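Local coordinates for protein PfVFT1 (Plasmodium falciparum, PDB 5JKQ) that is of unknown function but has the two-lobed architecture of Venus flytrap domains and solute-binding proteins, and so may bind a small ligand, at residues H40-S45 / W88-N93; H177-M182 / L272-S277; L205-L210 / I250-G255. The protein carries 3 engineered substitutions. All coordinates share one frame; numbering follows the deposited sequence.

Interaction 1: residues H40-S45 / W88-N93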
loop_
_atom_site.group_PDB
_atom_site.type_symbol
_atom_site.label_atom_id
_atom_site.label_comp_id
_atom_site.label_asym_id
_atom_site.label_seq_id
_atom_site.Cartn_x
_atom_site.Cartn_y
_atom_site.Cartn_z
ATOM N N HIS A 40 12.006 -3.697 -11.536
ATOM C CA HIS A 40 10.745 -3.316 -12.161
ATOM C C HIS A 40 10.681 -1.815 -12.418
ATOM O O HIS A 40 9.743 -1.327 -13.048
ATOM C CB HIS A 40 9.568 -3.740 -11.289
ATOM C CG HIS A 40 9.337 -5.217 -11.269
ATOM N ND1 HIS A 40 8.916 -5.919 -12.377
ATOM C CD2 HIS A 40 9.463 -6.126 -10.273
ATOM C CE1 HIS A 40 8.794 -7.198 -12.066
ATOM N NE2 HIS A 40 9.121 -7.349 -10.795
ATOM N N ASN A 41 11.687 -1.093 -11.930
ATOM C CA ASN A 41 11.759 0.353 -12.086
ATOM C C ASN A 41 10.476 1.030 -11.612
ATOM O O ASN A 41 9.922 1.892 -12.296
ATOM C CB ASN A 41 12.041 0.721 -13.544
ATOM C CG ASN A 41 12.604 2.121 -13.693
ATOM O OD1 ASN A 41 13.480 2.534 -12.934
ATOM N ND2 ASN A 41 12.092 2.865 -14.665
ATOM N N VAL A 42 10.004 0.613 -10.439
ATOM C CA VAL A 42 8.808 1.189 -9.835
ATOM C C VAL A 42 9.205 2.189 -8.752
ATOM O O VAL A 42 10.258 2.060 -8.126
ATOM C CB VAL A 42 7.883 0.102 -9.242
ATOM C CG1 VAL A 42 7.242 -0.715 -10.358
ATOM C CG2 VAL A 42 8.642 -0.803 -8.280
ATOM N N ASP A 43 8.356 3.191 -8.549
ATOM C CA ASP A 43 8.679 4.314 -7.678
ATOM C C ASP A 43 8.117 4.114 -6.270
ATOM O O ASP A 43 7.257 4.872 -5.820
ATOM C CB ASP A 43 8.142 5.611 -8.291
ATOM C CG ASP A 43 8.737 6.854 -7.654
ATOM O OD1 ASP A 43 9.738 6.737 -6.915
ATOM O OD2 ASP A 43 8.208 7.956 -7.909
ATOM N N TYR A 44 8.617 3.091 -5.581
ATOM C CA TYR A 44 8.207 2.804 -4.212
ATOM C C TYR A 44 9.383 2.916 -3.252
ATOM O O TYR A 44 10.529 2.668 -3.629
ATOM C CB TYR A 44 7.603 1.401 -4.107
ATOM C CG TYR A 44 6.315 1.206 -4.873
ATOM C CD1 TYR A 44 5.164 1.901 -4.528
ATOM C CD2 TYR A 44 6.245 0.304 -5.925
ATOM C CE1 TYR A 44 3.984 1.715 -5.220
ATOM C CE2 TYR A 44 5.072 0.110 -6.622
ATOM C CZ TYR A 44 3.942 0.818 -6.267
ATOM O OH TYR A 44 2.771 0.628 -6.962
ATOM N N SER A 45 9.085 3.282 -2.008
ATOM C CA SER A 45 10.079 3.285 -0.940
ATOM C C SER A 45 9.694 2.255 0.118
ATOM O O SER A 45 8.511 2.029 0.372
ATOM C CB SER A 45 10.203 4.678 -0.316
ATOM O OG SER A 45 9.023 5.034 0.383
ATOM N N TRP A 88 -2.281 -3.450 -13.778
ATOM C CA TRP A 88 -1.571 -2.175 -13.750
ATOM C C TRP A 88 -0.232 -2.281 -14.469
ATOM O O TRP A 88 0.674 -1.479 -14.238
ATOM C CB TRP A 88 -1.357 -1.712 -12.309
ATOM C CG TRP A 88 -2.629 -1.597 -11.530
ATOM C CD1 TRP A 88 -3.662 -0.739 -11.772
ATOM C CD2 TRP A 88 -3.004 -2.362 -10.377
ATOM N NE1 TRP A 88 -4.658 -0.924 -10.843
ATOM C CE2 TRP A 88 -4.278 -1.915 -9.976
ATOM C CE3 TRP A 88 -2.386 -3.381 -9.647
ATOM C CZ2 TRP A 88 -4.946 -2.452 -8.877
ATOM C CZ3 TRP A 88 -3.052 -3.914 -8.557
ATOM C CH2 TRP A 88 -4.317 -3.449 -8.183
ATOM N N GLY A 89 -0.110 -3.277 -15.339
ATOM C CA GLY A 89 1.094 -3.457 -16.126
ATOM C C GLY A 89 2.219 -4.063 -15.314
ATOM O O GLY A 89 2.045 -5.099 -14.672
ATOM N N ILE A 90 3.376 -3.413 -15.344
ATOM C CA ILE A 90 4.554 -3.923 -14.654
ATOM C C ILE A 90 4.366 -3.836 -13.141
ATOM O O ILE A 90 4.951 -4.612 -12.384
ATOM C CB ILE A 90 5.828 -3.151 -15.073
ATOM C CG1 ILE A 90 7.090 -3.928 -14.678
ATOM C CG2 ILE A 90 5.838 -1.730 -14.482
ATOM C CD1 ILE A 90 7.282 -5.238 -15.437
ATOM N N ILE A 91 3.540 -2.890 -12.711
ATOM C CA ILE A 91 3.239 -2.705 -11.297
ATOM C C ILE A 91 2.551 -3.942 -10.725
ATOM O O ILE A 91 2.691 -4.250 -9.541
ATOM C CB ILE A 91 2.359 -1.449 -11.089
ATOM C CG1 ILE A 91 3.238 -0.202 -11.159
ATOM C CG2 ILE A 91 1.624 -1.480 -9.746
ATOM C CD1 ILE A 91 2.469 1.085 -11.311
ATOM N N GLY A 92 1.815 -4.653 -11.573
ATOM C CA GLY A 92 1.131 -5.862 -11.155
ATOM C C GLY A 92 -0.043 -6.209 -12.047
ATOM O O GLY A 92 -0.988 -5.430 -12.175
ATOM N N ASN A 93 0.021 -7.387 -12.660
ATOM C CA ASN A 93 -1.033 -7.870 -13.544
ATOM C C ASN A 93 -1.713 -9.107 -12.967
ATOM O O ASN A 93 -1.102 -10.172 -12.865
ATOM C CB ASN A 93 -0.458 -8.178 -14.928
ATOM C CG ASN A 93 -1.532 -8.469 -15.956
ATOM O OD1 ASN A 93 -2.725 -8.444 -15.651
ATOM N ND2 ASN A 93 -1.115 -8.733 -17.187
#
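H40, V42 and Y44 meet I90 and I91 where two irregular loops come together at the surface of a bi-lobed Venus flytrap fold, one loop leaving helix 32-39 and the other leading toward helix 102-118. The contact illustrates how isoleucines join two loops that share no backbone bonds, meeting a valine, an imidazole edge and a phenol hydroxyl. I90 meets the imidazole of H40 at its edge, near the ring plane, with CD1 only 3.5 Å from ND1. CG1 of I90 stands anti to its own backbone N (chi1 -164°), and this brings CG1 as near to H40 ND1 as CD1 is. One step along, the two side chains cross obliquely where V42 CG1 lies 4.1 Å from I91 CG1. The same V42 methyl makes a looser contact, at 4.5 Å, with I90 CG2.

A second shell sets these groups in place. The far nitrogen of the H40 ring, NE2, is hydrogen-bonded to OD2 of D105 on helix 102-118, which leaves the ND1 side turned to the isoleucine. F102, at the start of that helix, touches both H40 and V42. Backbone hydrogen bonds of I90 with F102 and of I91 with W103 hold the second loop against the same helix, while a bond from G92 N to G89 O, 3.1 Å, closes a turn around the two isoleucines.

The first loop takes its course from a Schellman motif at the end of helix 32-39, where N41 adopts positive phi, followed by an inverse gamma turn centred on D43. Beyond that turn the Y44 ring packs against F102 and W103, and its hydroxyl is hydrogen-bonded to W103 NE1. That same OH lies 3.7 Å from CG2 of I91, the two side chains meeting at about a right angle.

Interaction 2: residues H177-M182 / L272-S277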
loop_
_atom_site.group_PDB
_atom_site.type_symbol
_atom_site.label_atom_id
_atom_site.label_comp_id
_atom_site.label_asym_id
_atom_site.label_seq_id
_atom_site.Cartn_x
_atom_site.Cartn_y
_atom_site.Cartn_z
ATOM N N HIS A 177 4.375 4.928 -1.622
ATOM C CA HIS A 177 4.705 5.800 -2.742
ATOM C C HIS A 177 4.362 7.229 -2.336
ATOM O O HIS A 177 3.515 7.448 -1.471
ATOM C CB HIS A 177 3.973 5.379 -4.024
ATOM C CG HIS A 177 2.523 5.752 -4.063
ATOM N ND1 HIS A 177 1.516 4.851 -3.794
ATOM C CD2 HIS A 177 1.909 6.918 -4.377
ATOM C CE1 HIS A 177 0.345 5.448 -3.922
ATOM N NE2 HIS A 177 0.555 6.704 -4.274
ATOM N N SER A 178 5.041 8.195 -2.945
ATOM C CA SER A 178 4.879 9.592 -2.565
ATOM C C SER A 178 3.868 10.307 -3.458
ATOM O O SER A 178 3.483 9.799 -4.511
ATOM C CB SER A 178 6.227 10.312 -2.618
ATOM O OG SER A 178 6.146 11.577 -1.985
ATOM N N ASN A 179 3.444 11.486 -3.018
ATOM C CA ASN A 179 2.502 12.309 -3.767
ATOM C C ASN A 179 3.150 13.613 -4.214
ATOM O O ASN A 179 3.553 14.433 -3.388
ATOM C CB ASN A 179 1.261 12.597 -2.922
ATOM C CG ASN A 179 0.488 11.342 -2.584
ATOM O OD1 ASN A 179 -0.427 10.953 -3.307
ATOM N ND2 ASN A 179 0.857 10.696 -1.486
ATOM N N LYS A 180 3.257 13.795 -5.525
ATOM C CA LYS A 180 3.864 14.996 -6.076
ATOM C C LYS A 180 2.808 16.074 -6.289
ATOM O O LYS A 180 1.624 15.776 -6.457
ATOM C CB LYS A 180 4.585 14.677 -7.387
ATOM C CG LYS A 180 5.579 13.534 -7.256
ATOM C CD LYS A 180 6.361 13.323 -8.537
ATOM C CE LYS A 180 7.256 12.100 -8.446
ATOM N NZ LYS A 180 8.225 12.185 -7.317
ATOM N N ILE A 181 3.248 17.325 -6.257
ATOM C CA ILE A 181 2.357 18.466 -6.420
ATOM C C ILE A 181 2.822 19.294 -7.605
ATOM O O ILE A 181 3.934 19.819 -7.596
ATOM C CB ILE A 181 2.321 19.347 -5.148
ATOM C CG1 ILE A 181 1.815 18.530 -3.956
ATOM C CG2 ILE A 181 1.431 20.574 -5.361
ATOM C CD1 ILE A 181 1.960 19.227 -2.620
HETATM N N MSE A 182 1.980 19.401 -8.629
HETATM C CA MSE A 182 2.297 20.263 -9.756
HETATM C C MSE A 182 1.512 21.567 -9.661
HETATM O O MSE A 182 0.332 21.581 -9.303
HETATM C CB MSE A 182 2.032 19.558 -11.088
HETATM C CG MSE A 182 0.630 19.059 -11.325
HETATM SE SE MSE A 182 0.508 18.365 -13.154
HETATM C CE MSE A 182 0.629 20.052 -14.115
ATOM N N LEU A 272 4.521 13.631 1.228
ATOM C CA LEU A 272 3.325 13.119 1.883
ATOM C C LEU A 272 3.024 11.755 1.281
ATOM O O LEU A 272 2.597 11.659 0.129
ATOM C CB LEU A 272 2.143 14.076 1.702
ATOM C CG LEU A 272 2.302 15.457 2.346
ATOM C CD1 LEU A 272 1.266 16.427 1.796
ATOM C CD2 LEU A 272 2.199 15.365 3.868
ATOM N N LYS A 273 3.257 10.701 2.055
ATOM C CA LYS A 273 3.269 9.348 1.511
ATOM C C LYS A 273 1.920 8.645 1.577
ATOM O O LYS A 273 1.078 8.950 2.419
ATOM C CB LYS A 273 4.311 8.504 2.247
ATOM C CG LYS A 273 5.704 9.113 2.264
ATOM C CD LYS A 273 6.177 9.471 0.867
ATOM C CE LYS A 273 7.616 9.961 0.871
ATOM N NZ LYS A 273 8.583 8.864 0.607
ATOM N N THR A 274 1.741 7.698 0.662
ATOM C CA THR A 274 0.599 6.797 0.662
ATOM C C THR A 274 1.126 5.391 0.919
ATOM O O THR A 274 1.859 4.837 0.100
ATOM C CB THR A 274 -0.173 6.852 -0.676
ATOM O OG1 THR A 274 -0.676 8.179 -0.885
ATOM C CG2 THR A 274 -1.336 5.865 -0.685
ATOM N N GLY A 275 0.767 4.825 2.068
ATOM C CA GLY A 275 1.272 3.525 2.471
ATOM C C GLY A 275 0.491 2.360 1.894
ATOM O O GLY A 275 -0.685 2.491 1.554
ATOM N N HIS A 276 1.163 1.217 1.781
ATOM C CA HIS A 276 0.537 -0.035 1.364
ATOM C C HIS A 276 0.774 -1.109 2.418
ATOM O O HIS A 276 1.882 -1.240 2.933
ATOM C CB HIS A 276 1.093 -0.502 0.019
ATOM C CG HIS A 276 0.930 0.494 -1.085
ATOM N ND1 HIS A 276 -0.247 0.639 -1.787
ATOM C CD2 HIS A 276 1.797 1.388 -1.614
ATOM C CE1 HIS A 276 -0.099 1.585 -2.697
ATOM N NE2 HIS A 276 1.132 2.054 -2.615
ATOM N N SER A 277 -0.264 -1.879 2.735
ATOM C CA SER A 277 -0.149 -2.930 3.741
ATOM C C SER A 277 -1.061 -4.120 3.453
ATOM O O SER A 277 -2.020 -4.016 2.686
ATOM C CB SER A 277 -0.463 -2.359 5.128
ATOM O OG SER A 277 -1.723 -1.715 5.137
HETATM O O HOH W 1 -1.338 8.550 -3.553
#
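H177 and T274 form an antiparallel hydrogen-bonded pair, with H177 N 3.1 Å from T274 O and T274 N 2.8 Å from H177 O, between strands 175-184 and 265-281 of the mixed sheet, probably near the passage between the two lobes. The side chains of this pair lie side by side, and T274 CB sits over one face of the H177 imidazole, a CH-pi contact offset toward the rim. Chi1 of H177 (76°) sets CG between backbone N and carbonyl carbon; at the ring edge, ND1 is hydrogen-bonded to H276 NE2, 3.1 Å away. H276 ND1 is in turn bonded to Y150 O, extending the chain of contacts beyond the strands.

On the same face as H177 and T274, N179 reaches across with its amide. ND2 donates to L272 O at 2.6 Å and to T274 OG1 at 3.0 Å, both acceptors lying in the amide plane. A water hydrogen-bonded to H177 NE2 and T274 OG1 donates to N179 OD1, 2.6 Å away, and N214 ND2 also reaches that oxygen. With acceptors at ND2 and donors at OD1, the chemistry fixes which way round the amide sits, and the water joins three side chains into one polar network.

Interaction 3: residues L205-L210 / I250-G255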
loop_
_atom_site.group_PDB
_atom_site.type_symbol
_atom_site.label_atom_id
_atom_site.label_comp_id
_atom_site.label_asym_id
_atom_site.label_seq_id
_atom_site.Cartn_x
_atom_site.Cartn_y
_atom_site.Cartn_z
ATOM N N LEU A 205 -10.098 28.101 -2.843
ATOM C CA LEU A 205 -9.250 27.317 -3.736
ATOM C C LEU A 205 -9.737 25.877 -3.850
ATOM O O LEU A 205 -10.417 25.367 -2.958
ATOM C CB LEU A 205 -7.802 27.338 -3.246
ATOM C CG LEU A 205 -7.154 28.722 -3.169
ATOM C CD1 LEU A 205 -5.789 28.629 -2.513
ATOM C CD2 LEU A 205 -7.039 29.354 -4.549
ATOM N N LYS A 206 -9.380 25.233 -4.958
ATOM C CA LYS A 206 -9.782 23.856 -5.227
ATOM C C LYS A 206 -8.577 23.050 -5.699
ATOM O O LYS A 206 -7.724 23.565 -6.423
ATOM C CB LYS A 206 -10.900 23.817 -6.273
ATOM C CG LYS A 206 -11.916 24.948 -6.127
ATOM C CD LYS A 206 -13.158 24.724 -6.981
ATOM C CE LYS A 206 -14.167 25.853 -6.792
ATOM N NZ LYS A 206 -15.440 25.624 -7.537
ATOM N N ILE A 207 -8.513 21.786 -5.285
ATOM C CA ILE A 207 -7.370 20.928 -5.582
ATOM C C ILE A 207 -7.776 19.776 -6.491
ATOM O O ILE A 207 -8.756 19.077 -6.228
ATOM C CB ILE A 207 -6.737 20.385 -4.277
ATOM C CG1 ILE A 207 -6.085 21.543 -3.514
ATOM C CG2 ILE A 207 -5.709 19.285 -4.572
ATOM C CD1 ILE A 207 -5.400 21.143 -2.217
ATOM N N ALA A 208 -7.012 19.589 -7.565
ATOM C CA ALA A 208 -7.241 18.492 -8.500
ATOM C C ALA A 208 -6.354 17.301 -8.157
ATOM O O ALA A 208 -5.179 17.465 -7.830
ATOM C CB ALA A 208 -6.985 18.948 -9.923
ATOM N N CYS A 209 -6.926 16.103 -8.239
ATOM C CA CYS A 209 -6.202 14.874 -7.932
ATOM C C CYS A 209 -6.574 13.768 -8.916
ATOM O O CYS A 209 -7.707 13.696 -9.381
ATOM C CB CYS A 209 -6.499 14.424 -6.501
ATOM S SG CYS A 209 -6.128 15.657 -5.230
ATOM N N LEU A 210 -5.615 12.905 -9.233
ATOM C CA LEU A 210 -5.861 11.824 -10.179
ATOM C C LEU A 210 -6.547 10.653 -9.483
ATOM O O LEU A 210 -7.307 9.911 -10.103
ATOM C CB LEU A 210 -4.552 11.369 -10.829
ATOM C CG LEU A 210 -4.656 10.233 -11.850
ATOM C CD1 LEU A 210 -5.647 10.567 -12.957
ATOM C CD2 LEU A 210 -3.290 9.933 -12.441
ATOM N N ILE A 250 -3.528 23.590 -7.613
ATOM C CA ILE A 250 -2.499 22.562 -7.745
ATOM C C ILE A 250 -3.079 21.267 -8.289
ATOM O O ILE A 250 -4.294 21.058 -8.282
ATOM C CB ILE A 250 -1.797 22.258 -6.395
ATOM C CG1 ILE A 250 -2.787 21.680 -5.375
ATOM C CG2 ILE A 250 -1.124 23.510 -5.853
ATOM C CD1 ILE A 250 -2.121 21.068 -4.164
ATOM N N GLY A 251 -2.186 20.406 -8.760
ATOM C CA GLY A 251 -2.537 19.062 -9.172
ATOM C C GLY A 251 -1.720 18.073 -8.364
ATOM O O GLY A 251 -0.494 18.180 -8.304
ATOM N N VAL A 252 -2.401 17.126 -7.728
ATOM C CA VAL A 252 -1.740 16.098 -6.933
ATOM C C VAL A 252 -1.680 14.801 -7.729
ATOM O O VAL A 252 -2.701 14.314 -8.217
ATOM C CB VAL A 252 -2.465 15.842 -5.599
ATOM C CG1 VAL A 252 -1.608 14.969 -4.693
ATOM C CG2 VAL A 252 -2.800 17.158 -4.907
ATOM N N ILE A 253 -0.482 14.242 -7.851
ATOM C CA ILE A 253 -0.281 13.062 -8.677
ATOM C C ILE A 253 0.982 12.313 -8.250
ATOM O O ILE A 253 1.942 12.919 -7.775
ATOM C CB ILE A 253 -0.210 13.454 -10.173
ATOM C CG1 ILE A 253 -0.341 12.217 -11.062
ATOM C CG2 ILE A 253 1.071 14.245 -10.477
ATOM C CD1 ILE A 253 -0.840 12.535 -12.455
ATOM N N SER A 254 0.970 10.995 -8.413
ATOM C CA SER A 254 2.064 10.150 -7.941
ATOM C C SER A 254 3.217 10.048 -8.938
ATOM O O SER A 254 4.317 9.633 -8.574
ATOM C CB SER A 254 1.540 8.747 -7.625
ATOM O OG SER A 254 0.453 8.804 -6.719
ATOM N N GLY A 255 2.967 10.419 -10.191
ATOM C CA GLY A 255 3.984 10.316 -11.224
ATOM C C GLY A 255 3.831 11.314 -12.354
ATOM O O GLY A 255 2.758 11.880 -12.563
#
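I207 and I250 are brought together by different first torsions: I207 has CG1 anti to its carbonyl carbon (chi1 -68°), whereas CG1 of I250 takes the crowded position between backbone N and carbonyl carbon (chi1 63°). Their chains then run side by side, pointing the same way, with the two CG1 atoms of I207 and I250 3.8 Å apart and the CD1 atoms also in contact. V252 continues this apolar row, its CG2 lying 3.6 Å from I207 CG2. The same methyl lies 3.7 Å from SG of C209, the sulfur that is joined to C215 in a disulfide.

In the backbone, strands 206-209 and 250-253 pair in parallel. A208 is bonded through both its backbone N and O: its N donates to I250 O at 3.2 Å, and its O accepts from V252 N at 2.8 Å. The CA of G251 adds a CA-H...O contact to that oxygen. Toward the C-terminal end the pairing becomes slacker, since the bond from L210 N to V252 O is weak, but L210 CD2 still packs on I253 CD1 at 3.6 Å.

The parallel pair belongs to an alpha/beta lobe with beta-alpha-beta crossovers, as is usual in solute-binding proteins. Strand 206-209 lies between 227-229 and 250-253, and the chain passes through helix 212-222 from 206-209 to 227-229, then through helix 236-244 to 250-253. L218 of helix 212-222 packs on both I250 and V252, and N214 on V252, and the disulfide ties C209 to that helix. L195 of helix 192-201 also touches I250, as do I181 and I183 of the neighbouring strand 175-184.

In the fold
From the N terminus, interaction 1 comes first, bringing 88-93 back to 40-45 and closing a loop that is complete before the others begin. Interaction 2 then spans a much longer excursion, from strand 175-184 to strand 265-281, and interaction 3 falls wholly within it, joining 205-210 to 250-255. Interactions 2 and 3 share a sheet: K180 N and M182 N probably bond to I253 O and G251 O respectively, making strand 175-184 the neighbour of 250-253 as well as of 265-281. Interaction 1 abuts interaction 2 where Y44 packs on H177 and H276, so the loops beside helix 102-118 are linked through strands 175-184 and 265-281 to the lobe containing interaction 3.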